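Local coordinates for coelenterazine-binding protein with bound coelenterazine (Renilla muelleri, PDB 2HQ8), which binds the luciferin coelenterazine and, probably only when calcium is bound, makes it available to luciferase for reaction with oxygen, at residues L62-Q67 with L105-C110; M99-S104 with E159-V164; D116-L121 with N152-R157; I141-T146 with A177-G182. All blocks are in the same frame, centred on the assembly; numbering follows the deposited sequence. Where two conformers were deposited one is given.

From the N terminus, contact 1 is the first to open: helix 51-67 meets helix 94-111, closing a loop of 37 residues. Contact 2 starts on 99-104, just before the 105-110 half of contact 1 on the same helix, so the two cross, and it closes 54 residues by reaching helix 157-169. Nested within that loop is contact 3, which pairs two calcium-binding loops. Contact 4 runs from helix 137-147 to helix 175-181 and crosses both contact 2 and contact 3. Phe144 and Phe180 carry packing from contact 4 to contacts 3 and 2, whereas Tyr108 joins contact 1 to both. The set ties three EF-hand regions and the C-terminal helix together.

Contact 1. Residues L62-Q67 with L105-C110; sequences LRVADQ and LIMYDC
Val64 meets three residues of the facing helix, and its two methyls divide them. With CG1 anti to the backbone N (chi1 174°), that methyl lies 3.6 Å from SD of Met107. Val64 CG2 enters the other side of the interface, 3.6 Å from Cys110 SG and 3.7 Å from Ile106 CG2. Met107 does not head straight across: its chain folds at both chi2 and chi3, and the bend brings the sulfur to the valine. Beside this apolar group, the Gln67 amide meets Ile106 coming from the opposite direction, with OE1 3.7 Å from Ile106 CG2 and NE2 3.8 Å from Ile106 CD1. These are van der Waals contacts between a polar group and methyls, and no hydrogen bond spans the two segments.

The backbones explain why so few residues take part. The short helical segments run nearly antiparallel, at 165°, but their axes stay 10.9 Å apart, so the gap is bridged by side-chain ends, and 188 Å² is buried. The closest pair of CA atoms, those of Val64 and Ile106, is 7.5 Å apart. Around Ile106 and Met107 the helix is kinked where their amides lack the bond to the preceding turn.

Helix 51-67, in the second EF-hand region, is backed by helix 33-46, where Tyr36 touches Val64 and Arg33 forms a salt bridge with Asp66. On helix 94-111, which leads into the third EF-hand loop, Tyr108 stacks edge-to-face with Phe160 of helix 157-169.

Contact 2. Residues M99-S104 with E159-V164; sequences MAVIQS and EFLVTV. With CA (calcium ion), chain C.
Val101 and Leu161 form a close part of this helix crossing, their side chains set at about a right angle. Val101 CG1 comes 3.5 Å from Leu161 CG and 3.7 Å from its CD2. Next to them Val164, with CG1 anti to the backbone N (chi1 160°), puts that methyl 4.2 Å from Val101 CG1 and also touches Phe180 of helix 175-181. Ser104 was deposited in two conformers, so its side-chain contacts hold for one of them, in which its CB is 3.5 Å from Val164 CG1. Phe160 brings CE2 to 3.7 Å from Ser104 O, which sits at the ring edge, near the ring plane.

The outer side is looser: Ile102 is exposed, and its CD1 stays 4.6 Å from Leu161 CD1, while Val162 is exposed and directed away. An alanine in place of Val164 would probably open a gap between Val101 and Phe180.

The axes approach to 9.4 Å at 132°, and no hydrogen bond crosses between the segments. The interface is therefore held by apolar packing, whereas the polar chemistry lies near the N-terminal end of helix 157-169, where both carboxylate oxygens of Glu159 bind calcium in the fourth EF-hand.

Contact 3. Residues D116-L121 with N152-R157; sequences DGYVSL and NGQISR. With CA (calcium ion), chain E; CA (calcium ion), chain C.
Two EF-hand loops pair here through Val119 and Ile155, at the eighth position of each loop, forming the short antiparallel bridge that couples the two calcium sites. Val119 N donates to Ile155 O at 3.0 Å, and Ile155 N returns a bond to Val119 O at 2.8 Å. Both donors lie in the carbonyl plane, and both bonds are nearly straight, the first at 165°. The CA atoms of this single hydrogen-bonded pair are 5.0 Å apart.

One residue earlier in each loop, a carbonyl binds its own calcium: Tyr118 O at 2.3 Å from one ion and Gln154 O at 2.3 Å from the other. Asp116 OD1 and Asn152 OD1 add a ligand each and also accept from the amides of Tyr118 and Gln154, making matching Asx turns that fix both side chains. Across the bridge, Gln154 lays its amide over one face of the Tyr118 ring, NE2 3.6 Å above the ring centre, the planes 26° apart. An unusual chi1 of 22° carries the glutamine there. A water joins Gly117 O to the backbone N of Arg157, whose guanidinium forms a salt bridge with Asp109.

Val119 and Ile155 lie side by side, pointing the same way, into the core between the helices: Val119 touches Tyr108 and Ile111 of helix 94-111, Ile155 reaches Phe144 and Leu147 of helix 137-147, and both pack on Phe124 of helix 121-131.

Contact 4. Residues I141-T146 with A177-G182; sequences ITCFNT and ANAFYG
Cys143 and Ala179 bring their CA atoms to 4.2 Å, where the axes of the two short helical segments pass 8.2 Å apart with a signed crossing angle of -125°. Such a close backbone approach depends on small residues. Cys143 comes closest to the Ala179 carbonyl, its CB 3.4 Å and its SG 3.6 Å from Ala179 O, with the two CB atoms somewhat farther apart. In return the Ala179 methyl lies 3.6 Å from Cys143 O, so each residue covers the other's backbone.

One turn along, Thr146 meets the same methyl. Its CB is 3.4 Å from Ala179 CB, tighter than usual for two carbons, and CG2, anti to the backbone N, adds a contact at 3.6 Å. Helix 137-147 is the entering helix of the fourth EF-hand, and the C-terminal helix 175-181 packs across it. The torsion that turns CG2 to the alanine (chi1 -63°) lets OG1 bond back to Thr142 O at 3.1 Å, approaching from the face opposite the Thr146 amide. An alanine in place of Thr146 keeps the CB contact but would probably leave a gap where CG2 packs on the Ala179 methyl and cost Thr142 O its hydroxyl donor.

Behind this contact, Cys143 also touches Leu128 of helix 121-131. Phe180 points away from helix 137-147, and its ring meets Phe160 and Val164 of helix 157-169, while Tyr181 stacks edge-to-face with Phe167.

Contact 1. Residues L62-Q67 with L105-C110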
loop_
_atom_site.group_PDB
_atom_site.type_symbol
_atom_site.label_atom_id
_atom_site.label_comp_id
_atom_site.label_asym_id
_atom_site.label_seq_id
_atom_site.Cartn_x
_atom_site.Cartn_y
_atom_site.Cartn_z
ATOM N N LEU A 62 -2.274 -3.880 -12.738
ATOM C CA LEU A 62 -2.559 -2.949 -13.832
ATOM C C LEU A 62 -4.017 -2.516 -13.791
ATOM O O LEU A 62 -4.317 -1.382 -14.142
ATOM C CB LEU A 62 -2.207 -3.553 -15.195
ATOM C CG LEU A 62 -0.702 -3.682 -15.459
ATOM C CD1 LEU A 62 -0.489 -4.446 -16.763
ATOM C CD2 LEU A 62 0.047 -2.344 -15.434
ATOM N N ARG A 63 -4.903 -3.422 -13.356
ATOM C CA ARG A 63 -6.320 -3.069 -13.186
ATOM C C ARG A 63 -6.483 -1.986 -12.133
ATOM O O ARG A 63 -7.278 -1.055 -12.305
ATOM C CB ARG A 63 -7.169 -4.313 -12.876
ATOM C CG ARG A 63 -8.650 -4.057 -12.812
ATOM C CD ARG A 63 -9.321 -4.553 -14.076
ATOM N NE ARG A 63 -9.617 -5.987 -14.019
ATOM C CZ ARG A 63 -10.682 -6.516 -13.415
ATOM N NH1 ARG A 63 -11.566 -5.746 -12.782
ATOM N NH2 ARG A 63 -10.854 -7.827 -13.432
ATOM N N VAL A 64 -5.721 -2.082 -11.045
ATOM C CA VAL A 64 -5.717 -1.051 -10.026
ATOM C C VAL A 64 -5.207 0.264 -10.630
ATOM O O VAL A 64 -5.818 1.320 -10.443
ATOM C CB VAL A 64 -4.855 -1.464 -8.820
ATOM C CG1 VAL A 64 -4.734 -0.308 -7.807
ATOM C CG2 VAL A 64 -5.455 -2.701 -8.171
ATOM N N ALA A 65 -4.117 0.183 -11.392
ATOM C CA ALA A 65 -3.628 1.390 -12.091
ATOM C C ALA A 65 -4.747 2.010 -12.926
ATOM O O ALA A 65 -4.991 3.214 -12.859
ATOM C CB ALA A 65 -2.432 1.073 -12.942
ATOM N N ASP A 66 -5.443 1.178 -13.691
ATOM C CA ASP A 66 -6.614 1.642 -14.468
ATOM C C ASP A 66 -7.701 2.271 -13.597
ATOM O O ASP A 66 -8.222 3.317 -13.919
ATOM C CB ASP A 66 -7.194 0.498 -15.288
ATOM C CG ASP A 66 -6.275 0.062 -16.448
ATOM O OD1 ASP A 66 -5.249 0.723 -16.720
ATOM O OD2 ASP A 66 -6.582 -0.973 -17.065
ATOM N N GLN A 67 -8.021 1.663 -12.462
ATOM C CA GLN A 67 -9.060 2.225 -11.588
ATOM C C GLN A 67 -8.630 3.599 -11.060
ATOM O O GLN A 67 -9.463 4.517 -10.882
ATOM C CB GLN A 67 -9.306 1.279 -10.409
ATOM C CG GLN A 67 -10.130 0.046 -10.772
ATOM C CD GLN A 67 -10.267 -0.902 -9.576
ATOM O OE1 GLN A 67 -9.295 -1.488 -9.131
ATOM N NE2 GLN A 67 -11.489 -1.056 -9.077
ATOM N N LEU A 105 -9.317 -1.999 -0.121
ATOM C CA LEU A 105 -9.239 -3.456 -0.010
ATOM C C LEU A 105 -8.919 -4.127 -1.366
ATOM O O LEU A 105 -8.534 -5.301 -1.439
ATOM C CB LEU A 105 -10.521 -4.012 0.630
ATOM C CG LEU A 105 -10.914 -3.336 1.959
ATOM N N ILE A 106 -9.048 -3.366 -2.443
ATOM C CA ILE A 106 -8.541 -3.841 -3.717
ATOM C C ILE A 106 -7.029 -4.126 -3.603
ATOM O O ILE A 106 -6.532 -5.074 -4.230
ATOM C CB ILE A 106 -8.851 -2.905 -4.876
ATOM C CG1 ILE A 106 -10.362 -2.702 -4.963
ATOM C CG2 ILE A 106 -8.387 -3.554 -6.165
ATOM C CD1 ILE A 106 -10.784 -1.302 -5.341
ATOM N N MET A 107 -6.317 -3.367 -2.765
ATOM C CA MET A 107 -4.879 -3.640 -2.584
ATOM C C MET A 107 -4.641 -4.929 -1.800
ATOM O O MET A 107 -3.674 -5.645 -2.060
ATOM C CB MET A 107 -4.150 -2.468 -1.916
ATOM C CG MET A 107 -4.540 -1.059 -2.444
ATOM S SD MET A 107 -4.278 -0.860 -4.231
ATOM C CE MET A 107 -2.730 -1.772 -4.467
ATOM N N TYR A 108 -5.507 -5.208 -0.815
ATOM C CA TYR A 108 -5.454 -6.464 -0.070
ATOM C C TYR A 108 -5.502 -7.648 -1.030
ATOM O O TYR A 108 -4.692 -8.544 -0.957
ATOM C CB TYR A 108 -6.657 -6.535 0.902
ATOM C CG TYR A 108 -6.708 -7.773 1.793
ATOM C CD1 TYR A 108 -6.068 -7.779 3.036
ATOM C CD2 TYR A 108 -7.421 -8.933 1.408
ATOM C CE1 TYR A 108 -6.131 -8.873 3.880
ATOM C CE2 TYR A 108 -7.451 -10.042 2.248
ATOM C CZ TYR A 108 -6.819 -9.995 3.470
ATOM O OH TYR A 108 -6.852 -11.087 4.289
ATOM N N ASP A 109 -6.480 -7.616 -1.940
ATOM C CA ASP A 109 -6.702 -8.691 -2.882
ATOM C C ASP A 109 -5.490 -8.864 -3.800
ATOM O O ASP A 109 -5.059 -9.990 -4.039
ATOM C CB ASP A 109 -7.980 -8.421 -3.683
ATOM C CG ASP A 109 -9.232 -8.597 -2.840
ATOM O OD1 ASP A 109 -9.221 -9.443 -1.900
ATOM O OD2 ASP A 109 -10.206 -7.869 -3.129
ATOM N N CYS A 110 -4.903 -7.761 -4.241
ATOM C CA CYS A 110 -3.653 -7.826 -5.041
ATOM C C CYS A 110 -2.522 -8.576 -4.365
ATOM O O CYS A 110 -1.821 -9.335 -5.015
ATOM C CB CYS A 110 -3.149 -6.453 -5.421
ATOM S SG CYS A 110 -4.219 -5.672 -6.607
#

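Contact 2. Residues M99-S104 with E159-V164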
loop_
_atom_site.group_PDB
_atom_site.type_symbol
_atom_site.label_atom_id
_atom_site.label_comp_id
_atom_site.label_asym_id
_atom_site.label_seq_id
_atom_site.Cartn_x
_atom_site.Cartn_y
_atom_site.Cartn_z
ATOM N N MET A 99 -16.101 4.703 2.388
ATOM C CA MET A 99 -15.964 4.236 1.015
ATOM C C MET A 99 -14.495 4.165 0.624
ATOM O O MET A 99 -14.104 3.243 -0.080
ATOM C CB MET A 99 -16.703 5.160 0.052
ATOM C CG MET A 99 -18.202 5.285 0.365
ATOM S SD MET A 99 -19.170 6.369 -0.733
ATOM C CE MET A 99 -18.161 7.850 -0.878
ATOM N N ALA A 100 -13.706 5.151 1.045
ATOM C CA ALA A 100 -12.255 5.160 0.758
ATOM C C ALA A 100 -11.576 3.916 1.357
ATOM O O ALA A 100 -10.647 3.346 0.760
ATOM C CB ALA A 100 -11.597 6.452 1.270
ATOM N N VAL A 101 -12.048 3.503 2.532
ATOM C CA VAL A 101 -11.489 2.342 3.242
ATOM C C VAL A 101 -11.870 1.020 2.525
ATOM O O VAL A 101 -11.023 0.142 2.301
ATOM C CB VAL A 101 -11.884 2.336 4.743
ATOM C CG1 VAL A 101 -11.474 0.991 5.414
ATOM C CG2 VAL A 101 -11.214 3.528 5.490
ATOM N N ILE A 102 -13.148 0.873 2.166
ATOM C CA ILE A 102 -13.574 -0.287 1.378
ATOM C C ILE A 102 -12.774 -0.386 0.087
ATOM O O ILE A 102 -12.304 -1.465 -0.261
ATOM C CB ILE A 102 -15.096 -0.221 0.990
ATOM C CG1 ILE A 102 -15.980 -0.319 2.240
ATOM C CG2 ILE A 102 -15.433 -1.293 -0.074
ATOM C CD1 ILE A 102 -15.764 -1.483 3.109
ATOM N N GLN A 103 -12.632 0.740 -0.599
ATOM C CA GLN A 103 -11.920 0.834 -1.863
ATOM C C GLN A 103 -10.476 0.339 -1.712
ATOM O O GLN A 103 -9.983 -0.384 -2.565
ATOM C CB GLN A 103 -11.965 2.274 -2.393
ATOM C CG GLN A 103 -11.053 2.556 -3.582
ATOM N N SER A 104 -9.816 0.704 -0.615
ATOM C CA SER A 104 -8.426 0.272 -0.349
ATOM C C SER A 104 -8.236 -1.257 -0.322
ATOM O O SER A 104 -7.094 -1.765 -0.470
ATOM C CB SER A 104 -7.962 0.834 0.996
ATOM O OG SER A 104 -8.549 0.071 2.037
ATOM N N GLU A 159 -8.197 -6.932 9.931
ATOM C CA GLU A 159 -6.914 -6.363 10.366
ATOM C C GLU A 159 -6.354 -5.338 9.361
ATOM O O GLU A 159 -5.892 -4.227 9.737
ATOM C CB GLU A 159 -5.927 -7.530 10.568
ATOM C CG GLU A 159 -6.336 -8.360 11.802
ATOM C CD GLU A 159 -5.456 -9.549 12.040
ATOM O OE1 GLU A 159 -4.840 -10.019 11.058
ATOM O OE2 GLU A 159 -5.400 -10.017 13.216
ATOM N N PHE A 160 -6.380 -5.715 8.089
ATOM C CA PHE A 160 -5.953 -4.799 7.037
ATOM C C PHE A 160 -6.800 -3.546 7.032
ATOM O O PHE A 160 -6.262 -2.460 6.935
ATOM C CB PHE A 160 -6.030 -5.468 5.678
ATOM C CG PHE A 160 -5.397 -4.676 4.556
ATOM C CD1 PHE A 160 -4.024 -4.785 4.312
ATOM C CD2 PHE A 160 -6.186 -3.878 3.710
ATOM C CE1 PHE A 160 -3.420 -4.089 3.235
ATOM C CE2 PHE A 160 -5.601 -3.173 2.636
ATOM C CZ PHE A 160 -4.216 -3.278 2.407
ATOM N N LEU A 161 -8.121 -3.707 7.167
ATOM C CA LEU A 161 -9.061 -2.573 7.075
ATOM C C LEU A 161 -8.873 -1.549 8.194
ATOM O O LEU A 161 -8.794 -0.351 7.932
ATOM C CB LEU A 161 -10.523 -3.101 7.007
ATOM C CG LEU A 161 -11.734 -2.176 6.885
ATOM C CD1 LEU A 161 -12.961 -2.989 6.449
ATOM C CD2 LEU A 161 -12.039 -1.488 8.168
ATOM N N VAL A 162 -8.780 -2.006 9.439
ATOM C CA VAL A 162 -8.582 -1.068 10.519
ATOM C C VAL A 162 -7.219 -0.355 10.390
ATOM O O VAL A 162 -7.111 0.828 10.699
ATOM C CB VAL A 162 -8.779 -1.688 11.934
ATOM C CG1 VAL A 162 -10.213 -2.284 12.060
ATOM C CG2 VAL A 162 -7.685 -2.744 12.230
ATOM N N THR A 163 -6.225 -1.080 9.887
ATOM C CA THR A 163 -4.902 -0.490 9.641
ATOM C C THR A 163 -4.969 0.615 8.555
ATOM O O THR A 163 -4.398 1.718 8.739
ATOM C CB THR A 163 -3.845 -1.610 9.333
ATOM O OG1 THR A 163 -3.793 -2.499 10.459
ATOM C CG2 THR A 163 -2.464 -0.986 9.181
ATOM N N VAL A 164 -5.648 0.295 7.456
ATOM C CA VAL A 164 -5.882 1.230 6.333
ATOM C C VAL A 164 -6.587 2.479 6.829
ATOM O O VAL A 164 -6.247 3.606 6.447
ATOM C CB VAL A 164 -6.806 0.605 5.239
ATOM C CG1 VAL A 164 -7.429 1.694 4.383
ATOM C CG2 VAL A 164 -6.041 -0.350 4.384
HETATM CA CA CA C . -4.377 -12.220 12.231
HETATM O O HOH W 1 -6.534 -12.861 11.422
#

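Contact 3. Residues D116-L121 with N152-R157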
loop_
_atom_site.group_PDB
_atom_site.type_symbol
_atom_site.label_atom_id
_atom_site.label_comp_id
_atom_site.label_asym_id
_atom_site.label_seq_id
_atom_site.Cartn_x
_atom_site.Cartn_y
_atom_site.Cartn_z
ATOM N N ASP A 116 -6.447 -17.256 -1.269
ATOM C CA ASP A 116 -7.098 -18.007 -0.198
ATOM C C ASP A 116 -7.923 -17.075 0.713
ATOM O O ASP A 116 -8.607 -17.538 1.627
ATOM C CB ASP A 116 -6.060 -18.852 0.558
ATOM C CG ASP A 116 -5.222 -18.039 1.506
ATOM O OD1 ASP A 116 -5.148 -16.793 1.346
ATOM O OD2 ASP A 116 -4.649 -18.653 2.433
ATOM N N GLY A 117 -7.868 -15.766 0.426
ATOM C CA GLY A 117 -8.639 -14.719 1.122
ATOM C C GLY A 117 -7.948 -14.114 2.334
ATOM O O GLY A 117 -8.538 -13.296 3.056
ATOM N N TYR A 118 -6.710 -14.538 2.563
ATOM C CA TYR A 118 -5.881 -14.067 3.677
ATOM C C TYR A 118 -4.548 -13.584 3.116
ATOM O O TYR A 118 -4.100 -14.071 2.074
ATOM C CB TYR A 118 -5.595 -15.200 4.653
ATOM C CG TYR A 118 -6.864 -15.683 5.308
ATOM C CD1 TYR A 118 -7.485 -14.919 6.296
ATOM C CD2 TYR A 118 -7.454 -16.872 4.904
ATOM C CE1 TYR A 118 -8.675 -15.350 6.895
ATOM C CE2 TYR A 118 -8.631 -17.319 5.496
ATOM C CZ TYR A 118 -9.230 -16.553 6.473
ATOM O OH TYR A 118 -10.396 -17.010 7.043
ATOM N N VAL A 119 -3.925 -12.669 3.833
ATOM C CA VAL A 119 -2.558 -12.228 3.482
ATOM C C VAL A 119 -1.574 -12.893 4.440
ATOM O O VAL A 119 -1.585 -12.626 5.654
ATOM C CB VAL A 119 -2.434 -10.674 3.473
ATOM C CG1 VAL A 119 -0.956 -10.234 3.489
ATOM C CG2 VAL A 119 -3.156 -10.122 2.275
ATOM N N SER A 120 -0.768 -13.800 3.887
ATOM C CA SER A 120 0.246 -14.549 4.624
ATOM C C SER A 120 1.506 -13.729 4.900
ATOM O O SER A 120 1.699 -12.591 4.381
ATOM C CB SER A 120 0.638 -15.823 3.853
ATOM O OG SER A 120 1.384 -15.476 2.691
ATOM N N LEU A 121 2.399 -14.296 5.700
ATOM C CA LEU A 121 3.692 -13.638 5.899
ATOM C C LEU A 121 4.501 -13.541 4.576
ATOM O O LEU A 121 4.903 -12.425 4.234
ATOM C CB LEU A 121 4.517 -14.275 7.018
ATOM C CG LEU A 121 5.944 -13.760 7.206
ATOM C CD1 LEU A 121 6.063 -12.222 7.437
ATOM C CD2 LEU A 121 6.518 -14.530 8.392
ATOM N N ASN A 152 -2.236 -14.617 14.859
ATOM C CA ASN A 152 -2.548 -15.972 14.385
ATOM C C ASN A 152 -1.709 -16.383 13.155
ATOM O O ASN A 152 -1.917 -17.435 12.565
ATOM C CB ASN A 152 -4.067 -16.182 14.168
ATOM C CG ASN A 152 -4.582 -15.485 12.912
ATOM O OD1 ASN A 152 -3.915 -14.615 12.354
ATOM N ND2 ASN A 152 -5.730 -15.911 12.442
ATOM N N GLY A 153 -0.746 -15.538 12.778
ATOM C CA GLY A 153 0.095 -15.830 11.585
ATOM C C GLY A 153 -0.472 -15.440 10.222
ATOM O O GLY A 153 0.116 -15.774 9.188
ATOM N N GLN A 154 -1.632 -14.784 10.187
ATOM C CA GLN A 154 -2.140 -14.206 8.935
ATOM C C GLN A 154 -2.755 -12.833 9.154
ATOM O O GLN A 154 -3.246 -12.529 10.235
ATOM C CB GLN A 154 -3.128 -15.121 8.172
ATOM C CG GLN A 154 -3.811 -16.146 8.968
ATOM C CD GLN A 154 -4.812 -16.986 8.174
ATOM O OE1 GLN A 154 -4.515 -17.546 7.088
ATOM N NE2 GLN A 154 -5.986 -17.118 8.739
ATOM N N ILE A 155 -2.716 -12.000 8.122
ATOM C CA ILE A 155 -3.413 -10.712 8.174
ATOM C C ILE A 155 -4.766 -10.958 7.499
ATOM O O ILE A 155 -4.822 -11.328 6.338
ATOM C CB ILE A 155 -2.638 -9.580 7.442
ATOM C CG1 ILE A 155 -1.255 -9.333 8.107
ATOM C CG2 ILE A 155 -3.511 -8.298 7.378
ATOM C CD1 ILE A 155 -0.249 -8.481 7.230
ATOM N N SER A 156 -5.845 -10.846 8.262
ATOM C CA SER A 156 -7.179 -10.968 7.682
ATOM C C SER A 156 -7.667 -9.603 7.162
ATOM O O SER A 156 -7.093 -8.567 7.471
ATOM C CB SER A 156 -8.154 -11.501 8.738
ATOM O OG SER A 156 -7.987 -10.791 9.942
ATOM N N ARG A 157 -8.762 -9.606 6.422
ATOM C CA ARG A 157 -9.305 -8.378 5.860
ATOM C C ARG A 157 -9.670 -7.351 6.941
ATOM O O ARG A 157 -9.433 -6.168 6.742
ATOM C CB ARG A 157 -10.487 -8.715 4.937
ATOM C CG ARG A 157 -10.771 -7.733 3.849
ATOM C CD ARG A 157 -12.055 -8.180 3.084
ATOM N NE ARG A 157 -11.887 -9.514 2.513
ATOM C CZ ARG A 157 -11.394 -9.754 1.293
ATOM N NH1 ARG A 157 -11.020 -8.743 0.498
ATOM N NH2 ARG A 157 -11.291 -11.016 0.858
HETATM CA CA CA E . -3.132 -15.522 0.637
HETATM CA CA CA C . -4.377 -12.220 12.231
HETATM O O HOH W 2 -1.926 -17.319 2.259
HETATM O O HOH W 3 -9.625 -12.260 5.657
HETATM O O HOH W 1 -6.534 -12.861 11.422
#

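Contact 4. Residues I141-T146 with A177-G182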
loop_
_atom_site.group_PDB
_atom_site.type_symbol
_atom_site.label_atom_id
_atom_site.label_comp_id
_atom_site.label_asym_id
_atom_site.label_seq_id
_atom_site.Cartn_x
_atom_site.Cartn_y
_atom_site.Cartn_z
ATOM N N ILE A 141 9.101 -8.545 8.822
ATOM C CA ILE A 141 8.424 -9.447 9.777
ATOM C C ILE A 141 7.802 -8.623 10.896
ATOM O O ILE A 141 6.643 -8.855 11.301
ATOM C CB ILE A 141 9.390 -10.503 10.330
ATOM C CG1 ILE A 141 9.713 -11.534 9.231
ATOM C CG2 ILE A 141 8.786 -11.170 11.580
ATOM C CD1 ILE A 141 11.125 -12.195 9.436
ATOM N N THR A 142 8.533 -7.611 11.337
ATOM C CA THR A 142 8.009 -6.687 12.364
ATOM C C THR A 142 6.732 -5.980 11.897
ATOM O O THR A 142 5.746 -5.878 12.663
ATOM C CB THR A 142 9.083 -5.677 12.803
ATOM O OG1 THR A 142 10.156 -6.398 13.434
ATOM C CG2 THR A 142 8.461 -4.636 13.782
ATOM N N CYS A 143 6.738 -5.543 10.625
ATOM C CA CYS A 143 5.576 -4.898 10.009
ATOM C C CYS A 143 4.402 -5.861 9.936
ATOM O O CYS A 143 3.262 -5.491 10.229
ATOM C CB CYS A 143 5.905 -4.371 8.600
ATOM S SG CYS A 143 7.039 -2.983 8.628
ATOM N N PHE A 144 4.670 -7.089 9.513
ATOM C CA PHE A 144 3.639 -8.097 9.461
ATOM C C PHE A 144 3.044 -8.321 10.853
ATOM O O PHE A 144 1.814 -8.347 11.015
ATOM C CB PHE A 144 4.218 -9.426 8.925
ATOM C CG PHE A 144 3.232 -10.556 8.932
ATOM C CD1 PHE A 144 2.347 -10.733 7.863
ATOM C CD2 PHE A 144 3.197 -11.455 10.004
ATOM C CE1 PHE A 144 1.432 -11.769 7.853
ATOM C CE2 PHE A 144 2.271 -12.505 10.016
ATOM C CZ PHE A 144 1.386 -12.669 8.937
ATOM N N ASN A 145 3.906 -8.450 11.868
ATOM C CA ASN A 145 3.395 -8.725 13.218
ATOM C C ASN A 145 2.516 -7.572 13.720
ATOM O O ASN A 145 1.549 -7.786 14.457
ATOM C CB ASN A 145 4.535 -9.006 14.179
ATOM C CG ASN A 145 5.211 -10.327 13.886
ATOM O OD1 ASN A 145 4.625 -11.216 13.260
ATOM N ND2 ASN A 145 6.444 -10.463 14.349
ATOM N N THR A 146 2.821 -6.358 13.268
ATOM C CA THR A 146 2.016 -5.198 13.650
ATOM C C THR A 146 0.574 -5.272 13.103
ATOM O O THR A 146 -0.405 -4.975 13.817
ATOM C CB THR A 146 2.730 -3.855 13.300
ATOM O OG1 THR A 146 3.940 -3.758 14.061
ATOM C CG2 THR A 146 1.850 -2.683 13.670
ATOM N N ALA A 177 0.575 2.778 11.398
ATOM C CA ALA A 177 0.921 3.555 10.216
ATOM C C ALA A 177 2.371 3.292 9.741
ATOM O O ALA A 177 2.628 3.375 8.567
ATOM C CB ALA A 177 0.635 5.058 10.446
ATOM N N ASN A 178 3.263 2.934 10.668
ATOM C CA ASN A 178 4.674 2.651 10.392
ATOM C C ASN A 178 4.871 1.305 9.759
ATOM O O ASN A 178 5.851 1.091 9.049
ATOM C CB ASN A 178 5.477 2.668 11.681
ATOM C CG ASN A 178 6.255 3.915 11.839
ATOM O OD1 ASN A 178 7.354 4.050 11.272
ATOM N ND2 ASN A 178 5.698 4.872 12.601
ATOM N N ALA A 179 3.950 0.381 10.034
ATOM C CA ALA A 179 4.081 -0.992 9.555
ATOM C C ALA A 179 3.479 -1.108 8.173
ATOM O O ALA A 179 3.791 -2.022 7.376
ATOM C CB ALA A 179 3.393 -1.947 10.532
ATOM N N PHE A 180 2.634 -0.142 7.862
ATOM C CA PHE A 180 1.804 -0.273 6.695
ATOM C C PHE A 180 2.667 -0.399 5.442
ATOM O O PHE A 180 2.442 -1.323 4.667
ATOM C CB PHE A 180 0.769 0.864 6.586
ATOM C CG PHE A 180 -0.416 0.524 5.687
ATOM C CD1 PHE A 180 -1.225 -0.578 5.962
ATOM C CD2 PHE A 180 -0.727 1.315 4.590
ATOM C CE1 PHE A 180 -2.314 -0.908 5.173
ATOM C CE2 PHE A 180 -1.829 1.006 3.770
ATOM C CZ PHE A 180 -2.618 -0.118 4.064
ATOM N N TYR A 181 3.654 0.504 5.291
ATOM C CA TYR A 181 4.536 0.597 4.102
ATOM C C TYR A 181 5.975 0.073 4.142
ATOM O O TYR A 181 6.571 -0.025 3.077
ATOM C CB TYR A 181 4.521 1.993 3.427
ATOM C CG TYR A 181 3.313 2.108 2.552
ATOM C CD1 TYR A 181 2.263 2.963 2.895
ATOM C CD2 TYR A 181 3.172 1.307 1.425
ATOM C CE1 TYR A 181 1.125 3.043 2.117
ATOM C CE2 TYR A 181 2.019 1.372 0.639
ATOM C CZ TYR A 181 1.003 2.242 1.006
ATOM O OH TYR A 181 -0.152 2.333 0.268
ATOM N N GLY A 182 6.591 -0.163 5.302
ATOM C CA GLY A 182 6.346 0.554 6.514
ATOM C C GLY A 182 7.646 1.252 6.887
ATOM O O GLY A 182 8.723 0.764 6.565
#